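Local coordinates for N-acetyltransferase (Staphylococcus aureus subsp. aureus, PDB 4M85), which probably transfers an acetyl group from acetyl-coenzyme A to an amine of its acceptor substrate, as expected of a GNAT-fold N-acetyltransferase, at residues A[121-124]-A[125-128]; A[173-177]-A[178-182]; A[86-90]-A[91-95]; A[78-81]-A[82-85]. All coordinates share one frame; numbering follows the deposited sequence.

Contact 1. Residues A[121-124]-A[125-128]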
loop_
_atom_site.group_PDB
_atom_site.type_symbol
_atom_site.label_atom_id
_atom_site.label_comp_id
_atom_site.label_asym_id
_atom_site.label_seq_id
_atom_site.Cartn_x
_atom_site.Cartn_y
_atom_site.Cartn_z
ATOM N N THR A 121 0.228 -7.047 6.586
ATOM C CA THR A 121 0.483 -8.465 6.885
ATOM C C THR A 121 -0.843 -9.125 7.245
ATOM O O THR A 121 -1.637 -8.546 7.968
ATOM C CB THR A 121 1.498 -8.635 8.057
ATOM O OG1 THR A 121 2.663 -7.853 7.813
ATOM C CG2 THR A 121 1.966 -10.073 8.198
ATOM N N PHE A 122 -1.081 -10.336 6.741
ATOM C CA PHE A 122 -2.228 -11.124 7.200
ATOM C C PHE A 122 -2.096 -11.480 8.693
ATOM O O PHE A 122 -1.005 -11.796 9.190
ATOM C CB PHE A 122 -2.396 -12.402 6.379
ATOM C CG PHE A 122 -2.943 -12.175 5.000
ATOM C CD1 PHE A 122 -4.239 -11.694 4.827
ATOM C CD2 PHE A 122 -2.159 -12.436 3.879
ATOM C CE1 PHE A 122 -4.751 -11.492 3.558
ATOM C CE2 PHE A 122 -2.658 -12.226 2.603
ATOM C CZ PHE A 122 -3.956 -11.761 2.444
ATOM N N ALA A 123 -3.219 -11.416 9.403
ATOM C CA ALA A 123 -3.264 -11.686 10.853
ATOM C C ALA A 123 -2.590 -13.014 11.258
ATOM O O ALA A 123 -1.904 -13.088 12.264
ATOM C CB ALA A 123 -4.719 -11.636 11.337
ATOM N N ALA A 124 -2.763 -14.045 10.441
ATOM C CA ALA A 124 -2.208 -15.375 10.723
ATOM C C ALA A 124 -0.679 -15.399 10.686
ATOM O O ALA A 124 -0.067 -16.335 11.194
ATOM C CB ALA A 124 -2.767 -16.398 9.732
ATOM N N TYR A 125 -0.064 -14.380 10.084
ATOM C CA TYR A 125 1.390 -14.372 9.951
ATOM C C TYR A 125 2.022 -13.282 10.799
ATOM O O TYR A 125 3.215 -13.056 10.705
ATOM C CB TYR A 125 1.805 -14.253 8.487
ATOM C CG TYR A 125 1.329 -15.396 7.629
ATOM C CD1 TYR A 125 2.048 -16.582 7.548
ATOM C CD2 TYR A 125 0.153 -15.294 6.910
ATOM C CE1 TYR A 125 1.593 -17.641 6.771
ATOM C CE2 TYR A 125 -0.315 -16.334 6.130
ATOM C CZ TYR A 125 0.406 -17.505 6.057
ATOM O OH TYR A 125 -0.081 -18.520 5.267
ATOM N N ARG A 126 1.225 -12.639 11.657
ATOM C CA ARG A 126 1.728 -11.554 12.483
ATOM C C ARG A 126 2.676 -12.058 13.561
ATOM O O ARG A 126 2.599 -13.217 13.980
ATOM C CB ARG A 126 0.593 -10.734 13.100
ATOM C CG ARG A 126 0.231 -9.554 12.218
ATOM C CD ARG A 126 -1.142 -8.963 12.519
ATOM N NE ARG A 126 -1.722 -8.416 11.298
ATOM C CZ ARG A 126 -2.822 -7.679 11.240
ATOM N NH1 ARG A 126 -3.489 -7.370 12.354
ATOM N NH2 ARG A 126 -3.254 -7.241 10.054
ATOM N N GLY A 127 3.578 -11.166 13.969
ATOM C CA GLY A 127 4.591 -11.448 14.980
ATOM C C GLY A 127 5.832 -12.135 14.455
ATOM O O GLY A 127 6.606 -12.680 15.237
ATOM N N ARG A 128 6.036 -12.110 13.140
ATOM C CA ARG A 128 7.191 -12.766 12.525
ATOM C C ARG A 128 8.168 -11.797 11.878
ATOM O O ARG A 128 9.062 -12.224 11.160
ATOM C CB ARG A 128 6.726 -13.785 11.485
ATOM C CG ARG A 128 5.694 -14.767 12.007
ATOM C CD ARG A 128 5.353 -15.803 10.953
ATOM N NE ARG A 128 4.179 -16.582 11.345
ATOM C CZ ARG A 128 3.794 -17.717 10.762
ATOM N NH1 ARG A 128 4.489 -18.238 9.748
ATOM N NH2 ARG A 128 2.708 -18.336 11.197
HETATM O O HOH W 1 2.150 -15.881 13.249
#

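Contact 2. Residues A[173-177]-A[178-182]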
loop_
_atom_site.group_PDB
_atom_site.type_symbol
_atom_site.label_atom_id
_atom_site.label_comp_id
_atom_site.label_asym_id
_atom_site.label_seq_id
_atom_site.Cartn_x
_atom_site.Cartn_y
_atom_site.Cartn_z
ATOM N N ILE A 173 0.312 15.022 8.410
ATOM C CA ILE A 173 -0.633 15.175 7.302
ATOM C C ILE A 173 -1.968 14.549 7.667
ATOM O O ILE A 173 -2.014 13.485 8.310
ATOM C CB ILE A 173 -0.080 14.577 5.983
ATOM C CG1 ILE A 173 -1.045 14.853 4.817
ATOM C CG2 ILE A 173 0.195 13.084 6.117
ATOM C CD1 ILE A 173 -0.476 14.532 3.448
ATOM N N GLU A 174 -3.048 15.235 7.299
ATOM C CA GLU A 174 -4.391 14.707 7.504
ATOM C C GLU A 174 -4.847 14.069 6.215
ATOM O O GLU A 174 -4.750 14.676 5.157
ATOM C CB GLU A 174 -5.398 15.799 7.894
ATOM C CG GLU A 174 -6.730 15.225 8.302
ATOM C CD GLU A 174 -7.789 16.259 8.646
ATOM O OE1 GLU A 174 -7.585 17.470 8.399
ATOM O OE2 GLU A 174 -8.854 15.822 9.137
ATOM N N LEU A 175 -5.374 12.861 6.330
ATOM C CA LEU A 175 -5.855 12.091 5.200
ATOM C C LEU A 175 -7.129 11.408 5.611
ATOM O O LEU A 175 -7.124 10.615 6.554
ATOM C CB LEU A 175 -4.815 11.027 4.803
ATOM C CG LEU A 175 -3.481 11.537 4.265
ATOM C CD1 LEU A 175 -2.571 10.354 3.942
ATOM C CD2 LEU A 175 -3.693 12.360 3.022
ATOM N N TYR A 176 -8.217 11.720 4.903
ATOM C CA TYR A 176 -9.534 11.148 5.167
ATOM C C TYR A 176 -9.887 11.156 6.657
ATOM O O TYR A 176 -10.232 10.138 7.226
ATOM C CB TYR A 176 -9.603 9.747 4.545
ATOM C CG TYR A 176 -9.060 9.763 3.121
ATOM C CD1 TYR A 176 -9.837 10.234 2.073
ATOM C CD2 TYR A 176 -7.763 9.365 2.844
ATOM C CE1 TYR A 176 -9.360 10.273 0.779
ATOM C CE2 TYR A 176 -7.262 9.410 1.556
ATOM C CZ TYR A 176 -8.066 9.860 0.528
ATOM O OH TYR A 176 -7.589 9.920 -0.747
ATOM N N LYS A 177 -9.768 12.326 7.277
ATOM C CA LYS A 177 -10.166 12.541 8.672
ATOM C C LYS A 177 -9.332 11.775 9.708
ATOM O O LYS A 177 -9.795 11.594 10.839
ATOM C CB LYS A 177 -11.667 12.210 8.905
ATOM C CG LYS A 177 -12.655 12.758 7.866
ATOM C CD LYS A 177 -12.667 14.285 7.786
ATOM C CE LYS A 177 -13.647 14.898 8.781
ATOM N NZ LYS A 177 -13.205 16.264 9.205
ATOM N N HIS A 178 -8.142 11.299 9.336
ATOM C CA HIS A 178 -7.203 10.763 10.325
ATOM C C HIS A 178 -5.852 11.422 10.123
ATOM O O HIS A 178 -5.482 11.783 8.993
ATOM C CB HIS A 178 -7.080 9.232 10.253
ATOM C CG HIS A 178 -8.344 8.501 10.597
ATOM N ND1 HIS A 178 -8.836 7.457 9.839
ATOM C CD2 HIS A 178 -9.230 8.674 11.610
ATOM C CE1 HIS A 178 -9.965 7.017 10.368
ATOM N NE2 HIS A 178 -10.226 7.737 11.445
ATOM N N MET A 179 -5.134 11.608 11.223
ATOM C CA MET A 179 -3.837 12.264 11.206
ATOM C C MET A 179 -2.681 11.242 11.110
ATOM O O MET A 179 -2.699 10.166 11.736
ATOM C CB MET A 179 -3.678 13.116 12.474
ATOM C CG MET A 179 -2.859 14.379 12.296
ATOM S SD MET A 179 -3.470 15.561 11.049
ATOM C CE MET A 179 -5.187 15.592 11.471
ATOM N N TYR A 180 -1.677 11.593 10.321
ATOM C CA TYR A 180 -0.525 10.737 10.097
ATOM C C TYR A 180 0.794 11.502 10.271
ATOM O O TYR A 180 0.906 12.669 9.892
ATOM C CB TYR A 180 -0.560 10.185 8.673
ATOM C CG TYR A 180 -1.745 9.297 8.379
ATOM C CD1 TYR A 180 -2.971 9.836 8.033
ATOM C CD2 TYR A 180 -1.634 7.918 8.452
ATOM C CE1 TYR A 180 -4.046 9.019 7.755
ATOM C CE2 TYR A 180 -2.697 7.098 8.180
ATOM C CZ TYR A 180 -3.903 7.654 7.841
ATOM O OH TYR A 180 -4.984 6.840 7.585
ATOM N N HIS A 181 1.808 10.813 10.770
ATOM C CA HIS A 181 3.174 11.347 10.777
ATOM C C HIS A 181 3.789 11.119 9.407
ATOM O O HIS A 181 3.921 9.971 8.978
ATOM C CB HIS A 181 4.033 10.609 11.796
ATOM C CG HIS A 181 3.612 10.804 13.219
ATOM N ND1 HIS A 181 3.724 12.015 13.870
ATOM C CD2 HIS A 181 3.185 9.915 14.150
ATOM C CE1 HIS A 181 3.333 11.873 15.125
ATOM N NE2 HIS A 181 3.007 10.608 15.321
ATOM N N HIS A 182 4.181 12.192 8.727
ATOM C CA HIS A 182 4.934 12.057 7.484
ATOM C C HIS A 182 6.395 11.840 7.860
ATOM O O HIS A 182 6.986 12.656 8.577
ATOM C CB HIS A 182 4.757 13.287 6.595
ATOM C CG HIS A 182 5.257 13.089 5.201
ATOM N ND1 HIS A 182 4.557 12.367 4.254
ATOM C CD2 HIS A 182 6.407 13.475 4.605
ATOM C CE1 HIS A 182 5.243 12.344 3.130
ATOM N NE2 HIS A 182 6.369 13.008 3.317
HETATM O O HOH W 2 -7.137 7.754 6.884
#

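Contact 3. Residues A[86-90]-A[91-95]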
loop_
_atom_site.group_PDB
_atom_site.type_symbol
_atom_site.label_atom_id
_atom_site.label_comp_id
_atom_site.label_asym_id
_atom_site.label_seq_id
_atom_site.Cartn_x
_atom_site.Cartn_y
_atom_site.Cartn_z
ATOM N N LYS A 86 -5.133 8.137 -11.168
ATOM C CA LYS A 86 -6.056 8.342 -12.293
ATOM C C LYS A 86 -6.248 7.063 -13.099
ATOM O O LYS A 86 -7.312 6.842 -13.683
ATOM C CB LYS A 86 -5.551 9.481 -13.178
ATOM C CG LYS A 86 -6.541 9.971 -14.208
ATOM C CD LYS A 86 -6.038 11.272 -14.816
ATOM C CE LYS A 86 -6.875 11.740 -16.006
ATOM N NZ LYS A 86 -8.326 11.774 -15.678
ATOM N N ALA A 87 -5.253 6.183 -13.099
ATOM C CA ALA A 87 -5.343 4.943 -13.868
ATOM C C ALA A 87 -6.482 4.015 -13.418
ATOM O O ALA A 87 -6.890 3.138 -14.177
ATOM C CB ALA A 87 -4.007 4.194 -13.858
ATOM N N TRP A 88 -7.009 4.235 -12.210
ATOM C CA TRP A 88 -8.210 3.568 -11.759
ATOM C C TRP A 88 -9.335 3.615 -12.814
ATOM O O TRP A 88 -10.102 2.656 -12.965
ATOM C CB TRP A 88 -8.683 4.188 -10.460
ATOM C CG TRP A 88 -9.812 3.471 -9.804
ATOM C CD1 TRP A 88 -11.140 3.783 -9.876
ATOM C CD2 TRP A 88 -9.712 2.354 -8.919
ATOM N NE1 TRP A 88 -11.876 2.914 -9.100
ATOM C CE2 TRP A 88 -11.025 2.025 -8.505
ATOM C CE3 TRP A 88 -8.648 1.597 -8.433
ATOM C CZ2 TRP A 88 -11.288 0.968 -7.636
ATOM C CZ3 TRP A 88 -8.910 0.555 -7.583
ATOM C CH2 TRP A 88 -10.228 0.241 -7.197
ATOM N N GLU A 89 -9.398 4.726 -13.547
ATOM C CA GLU A 89 -10.405 4.928 -14.573
ATOM C C GLU A 89 -10.306 4.001 -15.799
ATOM O O GLU A 89 -11.270 3.866 -16.565
ATOM C CB GLU A 89 -10.379 6.385 -14.993
ATOM C CG GLU A 89 -10.690 7.329 -13.844
ATOM C CD GLU A 89 -10.918 8.758 -14.304
ATOM O OE1 GLU A 89 -10.157 9.221 -15.208
ATOM O OE2 GLU A 89 -11.868 9.393 -13.762
ATOM N N LEU A 90 -9.163 3.340 -15.975
ATOM C CA LEU A 90 -8.968 2.396 -17.077
ATOM C C LEU A 90 -9.383 0.968 -16.736
ATOM O O LEU A 90 -9.206 0.067 -17.557
ATOM C CB LEU A 90 -7.499 2.411 -17.529
ATOM C CG LEU A 90 -6.954 3.834 -17.826
ATOM C CD1 LEU A 90 -5.480 3.831 -18.190
ATOM C CD2 LEU A 90 -7.779 4.461 -18.933
ATOM N N LEU A 91 -9.918 0.740 -15.535
ATOM C CA LEU A 91 -10.313 -0.616 -15.116
ATOM C C LEU A 91 -11.715 -0.941 -15.618
ATOM O O LEU A 91 -12.515 -0.035 -15.862
ATOM C CB LEU A 91 -10.258 -0.747 -13.576
ATOM C CG LEU A 91 -8.918 -0.403 -12.934
ATOM C CD1 LEU A 91 -8.941 -0.517 -11.408
ATOM C CD2 LEU A 91 -7.821 -1.280 -13.547
ATOM N N ASP A 92 -12.004 -2.235 -15.765
ATOM C CA ASP A 92 -13.307 -2.703 -16.229
ATOM C C ASP A 92 -14.199 -2.938 -15.013
ATOM O O ASP A 92 -14.185 -4.029 -14.431
ATOM C CB ASP A 92 -13.185 -4.010 -17.025
ATOM C CG ASP A 92 -12.140 -3.941 -18.118
ATOM O OD1 ASP A 92 -12.113 -2.946 -18.891
ATOM O OD2 ASP A 92 -11.350 -4.905 -18.215
ATOM N N LEU A 93 -14.981 -1.916 -14.667
ATOM C CA LEU A 93 -15.694 -1.831 -13.406
ATOM C C LEU A 93 -17.186 -1.567 -13.612
ATOM O O LEU A 93 -17.574 -0.870 -14.545
ATOM C CB LEU A 93 -15.115 -0.710 -12.555
ATOM C CG LEU A 93 -13.635 -0.854 -12.170
ATOM C CD1 LEU A 93 -13.237 0.319 -11.294
ATOM C CD2 LEU A 93 -13.372 -2.185 -11.463
ATOM N N PRO A 94 -18.017 -2.129 -12.733
ATOM C CA PRO A 94 -19.436 -1.812 -12.746
ATOM C C PRO A 94 -19.703 -0.351 -12.422
ATOM O O PRO A 94 -18.913 0.316 -11.721
ATOM C CB PRO A 94 -20.027 -2.732 -11.679
ATOM C CG PRO A 94 -18.875 -3.155 -10.836
ATOM C CD PRO A 94 -17.683 -3.157 -11.737
ATOM N N GLU A 95 -20.811 0.146 -12.963
ATOM C CA GLU A 95 -21.142 1.551 -12.886
ATOM C C GLU A 95 -21.326 1.984 -11.430
ATOM O O GLU A 95 -21.083 3.134 -11.057
ATOM C CB GLU A 95 -22.426 1.816 -13.699
ATOM C CG GLU A 95 -22.551 3.243 -14.202
ATOM C CD GLU A 95 -21.445 3.629 -15.167
ATOM O OE1 GLU A 95 -20.840 2.730 -15.802
ATOM O OE2 GLU A 95 -21.168 4.841 -15.286
HETATM O O HOH W 3 -12.800 1.680 -18.566
#

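Contact 4. Residues A[78-81]-A[82-85]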
loop_
_atom_site.group_PDB
_atom_site.type_symbol
_atom_site.label_atom_id
_atom_site.label_comp_id
_atom_site.label_asym_id
_atom_site.label_seq_id
_atom_site.Cartn_x
_atom_site.Cartn_y
_atom_site.Cartn_z
ATOM N N GLY A 78 6.689 9.494 -5.790
ATOM C CA GLY A 78 5.755 10.545 -5.412
ATOM C C GLY A 78 5.391 11.468 -6.574
ATOM O O GLY A 78 4.275 11.980 -6.654
ATOM N N GLU A 79 6.309 11.649 -7.517
ATOM C CA GLU A 79 6.028 12.579 -8.600
ATOM C C GLU A 79 4.967 12.044 -9.556
ATOM O O GLU A 79 4.233 12.815 -10.133
ATOM C CB GLU A 79 7.295 13.020 -9.323
ATOM C CG GLU A 79 8.026 11.987 -10.153
ATOM C CD GLU A 79 9.156 12.620 -10.950
ATOM O OE1 GLU A 79 9.189 13.871 -11.040
ATOM O OE2 GLU A 79 10.014 11.880 -11.479
ATOM N N ASN A 80 4.842 10.732 -9.676
ATOM C CA ASN A 80 3.796 10.150 -10.504
ATOM C C ASN A 80 2.543 9.688 -9.734
ATOM O O ASN A 80 1.688 9.003 -10.302
ATOM C CB ASN A 80 4.389 9.003 -11.308
ATOM C CG ASN A 80 5.312 9.477 -12.433
ATOM O OD1 ASN A 80 5.255 10.612 -12.871
ATOM N ND2 ASN A 80 6.161 8.587 -12.907
ATOM N N GLU A 81 2.410 10.085 -8.470
ATOM C CA GLU A 81 1.345 9.565 -7.590
ATOM C C GLU A 81 -0.057 9.739 -8.174
ATOM O O GLU A 81 -0.828 8.784 -8.246
ATOM C CB GLU A 81 1.368 10.245 -6.210
ATOM C CG GLU A 81 0.349 9.669 -5.238
ATOM C CD GLU A 81 0.270 10.403 -3.901
ATOM O OE1 GLU A 81 1.132 11.257 -3.583
ATOM O OE2 GLU A 81 -0.679 10.124 -3.142
ATOM N N LEU A 82 -0.395 10.975 -8.532
ATOM C CA LEU A 82 -1.724 11.284 -9.056
ATOM C C LEU A 82 -1.944 10.653 -10.447
ATOM O O LEU A 82 -3.067 10.346 -10.799
ATOM C CB LEU A 82 -1.961 12.800 -9.068
ATOM C CG LEU A 82 -2.029 13.496 -7.699
ATOM C CD1 LEU A 82 -2.580 14.907 -7.863
ATOM C CD2 LEU A 82 -2.887 12.726 -6.713
ATOM N N LYS A 83 -0.877 10.413 -11.212
ATOM C CA LYS A 83 -1.011 9.698 -12.480
ATOM C C LYS A 83 -1.363 8.229 -12.261
ATOM O O LYS A 83 -2.205 7.653 -12.976
ATOM C CB LYS A 83 0.262 9.794 -13.296
ATOM C CG LYS A 83 0.134 9.134 -14.656
ATOM C CD LYS A 83 1.452 9.143 -15.406
ATOM C CE LYS A 83 2.152 7.799 -15.341
ATOM N NZ LYS A 83 3.633 7.934 -15.381
ATOM N N TYR A 84 -0.725 7.611 -11.269
ATOM C CA TYR A 84 -1.109 6.250 -10.868
ATOM C C TYR A 84 -2.584 6.170 -10.425
ATOM O O TYR A 84 -3.330 5.261 -10.837
ATOM C CB TYR A 84 -0.166 5.732 -9.769
ATOM C CG TYR A 84 1.291 5.656 -10.195
ATOM C CD1 TYR A 84 1.640 5.246 -11.470
ATOM C CD2 TYR A 84 2.314 6.006 -9.315
ATOM C CE1 TYR A 84 2.962 5.167 -11.859
ATOM C CE2 TYR A 84 3.642 5.937 -9.697
ATOM C CZ TYR A 84 3.958 5.517 -10.965
ATOM O OH TYR A 84 5.286 5.458 -11.369
ATOM N N GLU A 85 -2.989 7.114 -9.586
ATOM C CA GLU A 85 -4.363 7.177 -9.067
ATOM C C GLU A 85 -5.411 7.292 -10.178
ATOM O O GLU A 85 -6.446 6.664 -10.133
ATOM C CB GLU A 85 -4.499 8.373 -8.109
ATOM C CG GLU A 85 -5.914 8.643 -7.592
ATOM C CD GLU A 85 -6.473 7.493 -6.776
ATOM O OE1 GLU A 85 -5.686 6.607 -6.404
ATOM O OE2 GLU A 85 -7.697 7.483 -6.514
HETATM O O HOH W 4 1.648 13.294 -7.801
HETATM O O HOH W 5 1.456 12.618 -11.177
#

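Contact 1. Residues A[121-124]-A[125-128]
Arg126 folds its side chain back to the end of the preceding strand, where its guanidinium meets the carbonyl of Thr121, and the turn in between shows how a loop can be gripped from both backbone and side chain. The main polar bond runs from Arg126 NH2 to Thr121 O at 2.9 Å; the oxygen lies at the guanidinium's edge, close to its plane, and the nitrogen approaches almost straight off the end of the carbonyl. A weak second bond from Arg126 NE, 3.3 Å from the same Thr121 O, helps fix the rotation of the group, while Ala123 CA sits over one guanidinium face. A chi1 of -92° directs the arginine chain back along the turn, and a modest bend at chi3 (-149°) helps to set the guanidinium beside Thr121 O.

Backbone bonds close that turn: Tyr125 N reaches Phe122 O at 2.9 Å, and Arg126 N reaches Ala123 O at 3.2 Å. A water also ties the later loop down, donating to Ala124 O and Arg126 O and accepting from Arg128 NE at 2.9 Å.

Apolar contact is lighter. Phe122 CB lies at the edge of the Tyr125 ring, 3.9 Å from Tyr125 CD2, whereas the phenyl group itself leads elsewhere.

Arg126 opens the Q/R-x-x-G-x-G/A signature, which in GNAT relatives wraps the pyrophosphate of acetyl-CoA; a similar role is probable here. The loop joins strand 114-121 to helix 130-140. Phe122 packs on Asp15, Lys18 and Leu19 of helix 13-26, and Tyr125 touches Ile130 of the following helix as well as Lys68 and Ala70 on strand 68-77.

Contact 2. Residues A[173-177]-A[178-182]
Ile173 pairs with Tyr180 through two backbone bonds, both 2.8 Å: Ile173 N to Tyr180 O, and Tyr180 N to Ile173 O. Its CG2 branch is set between the backbone N and the carbonyl carbon, CG1 having taken the position opposite the nitrogen (chi1 -175°), and CG2 comes within 3.9 Å of Tyr180 CB on the face that the two residues share.

Glu174 forms the next, non-hydrogen-bonded pair with Met179. Successive bends at chi2 and chi3 bring the thioether back over the glutamate, and Met179 CE lies 3.5 Å from Glu174 CG, against the aliphatic part of that chain. Glu174 CA also makes a CA-H...O contact with His178 O.

At Leu175 the strands reach their last pair, with Leu175 N bonded to His178 O at 2.9 Å and His178 N to Leu175 O at 3.0 Å. This is a beta hairpin with a two-residue loop, closed by a type I' turn from Leu175 to His178, and it links the last two strands of the GNAT sheet, with strand 168-175 at its outer edge and strand 178-184 next to strand 147-152. Leu175 CB meets Tyr180 CE1 at 3.7 Å, the two side chains crossing at about a right angle. A water donates a second bond to Leu175 O and is held weakly by His178 ND1.

Tyr176 takes the first left-handed corner of the turn. Its O stands over one face of the His178 imidazole, and its hydroxyl is bonded to Val106 N. Lys177 takes the second corner, phi 66°, and its O approaches His178 CD2 obliquely at 3.1 Å.

Contact 3. Residues A[86-90]-A[91-95]
The indole of Trp88 receives Leu91 on one face and Leu93 at a slant, a small example of an aromatic plate packed by residues that follow it in sequence. Leu91 CD1 stands over the six-membered ring, 4.0 Å from its centroid and 22° off the normal, a CH-pi contact displaced toward the rim, where CE3 of Trp88 is the nearest ring atom to that methyl. Leu93 CD1 comes in obliquely at the pyrrole part, 3.7 Å from Trp88 NE1, the leucine chain crossing the indole at about a right angle. Outside the two segments, Tyr53 meets the indole edge-to-face, and Thr102, Pro103 and Ser47 also touch it.

The backbone brings these groups together. A 3-10 turn covers 88-90, and Leu91 N donates to Trp88 O at 3.2 Å, arriving from above the carbonyl plane. With CG of Trp88 pointing opposite to its own nitrogen (chi1 -172°), the indole swings to the side where Leu91 CG already rests 3.3 Å from Trp88 O. Farther back, Lys86 NZ makes a salt bridge with Glu89 OE1 at 3.2 Å, along the exposed side of the turn. A water donates to Leu91 O and, weakly, to Glu89 O.

Leading from helix 81-86 to helix 95-98, whose N-cap is Pro94, the segment leans on helix 37-49 through Leu91 on Ser47 and Leu93 on Ala43; Lys46 bonds Asp92 O. The chemistry thus divides by burial: dispersion and CH-pi contact hold the inner side around Trp88, and a charged pair lies along the outer one.

Contact 4. Residues A[78-81]-A[82-85]
Helix 81-86 begins where Asn80, its N-cap residue, meets Tyr84 one turn on, and the start illustrates a cap made without the usual side-chain bond. Asn80 O accepts from Tyr84 N at 2.9 Å, nearly in line with its C=O bond, and Glu81 O accepts from Glu85 N at 3.0 Å.

The same Asn80 carbonyl hangs over one face of the Tyr84 ring, its O 3.2 Å from Tyr84 CD2. Farther along that ring Asn80 CB makes a CH-pi contact, 3.9 Å from the centroid and 30° off the normal. The amide lies beyond CB, near the hydroxyl, and is turned almost perpendicular to the ring plane (88°). Beside it lies the lysine chain, running the same way and bent at chi3 (101°), which brings Lys83 NZ to 3.6 Å from Asn80 ND2.

The Asn80 side chain makes no capping bond; two waters instead meet N-H groups of the first turn. One accepts from Leu82 N and donates to Gly78 O, the other accepts from Lys83 N at 3.2 Å and donates to Glu79 O.

Buried Glu81 and Glu85 are satisfied outside the turn. Each makes a salt bridge to Arg54, which probably eases the burial of two like charges; Glu108 N and Ala109 N also hold Glu81, while Thr102, Tyr53 and Leu104 N hold Glu85. In this helix the Tyr84 ring packs further against His59 and Tyr76. With Asn80 at the N-cap and the N-H groups of Leu82 and Lys83 met by water, this is a solvated helix N-terminus, here following strand 68-77.

Overall arrangement
Contacts 4 and 3 adjoin in sequence, with centres about 16 Å apart, and follow the chain from the start of helix 81-86 into the link to helix 95-98; Tyr53 and Thr102 serve both. Contact 1 lies on the opposite side of the chain's centre from both, its centre about 31 Å from that of contact 3 and 29 Å from that of contact 4. Contact 2, the terminal hairpin, comes within about 6 Å of contact 4 at the nearest atoms but stays about 14 Å from contact 1. By family resemblance, the loop of contact 1 probably forms part of the acetyl-CoA pyrophosphate site.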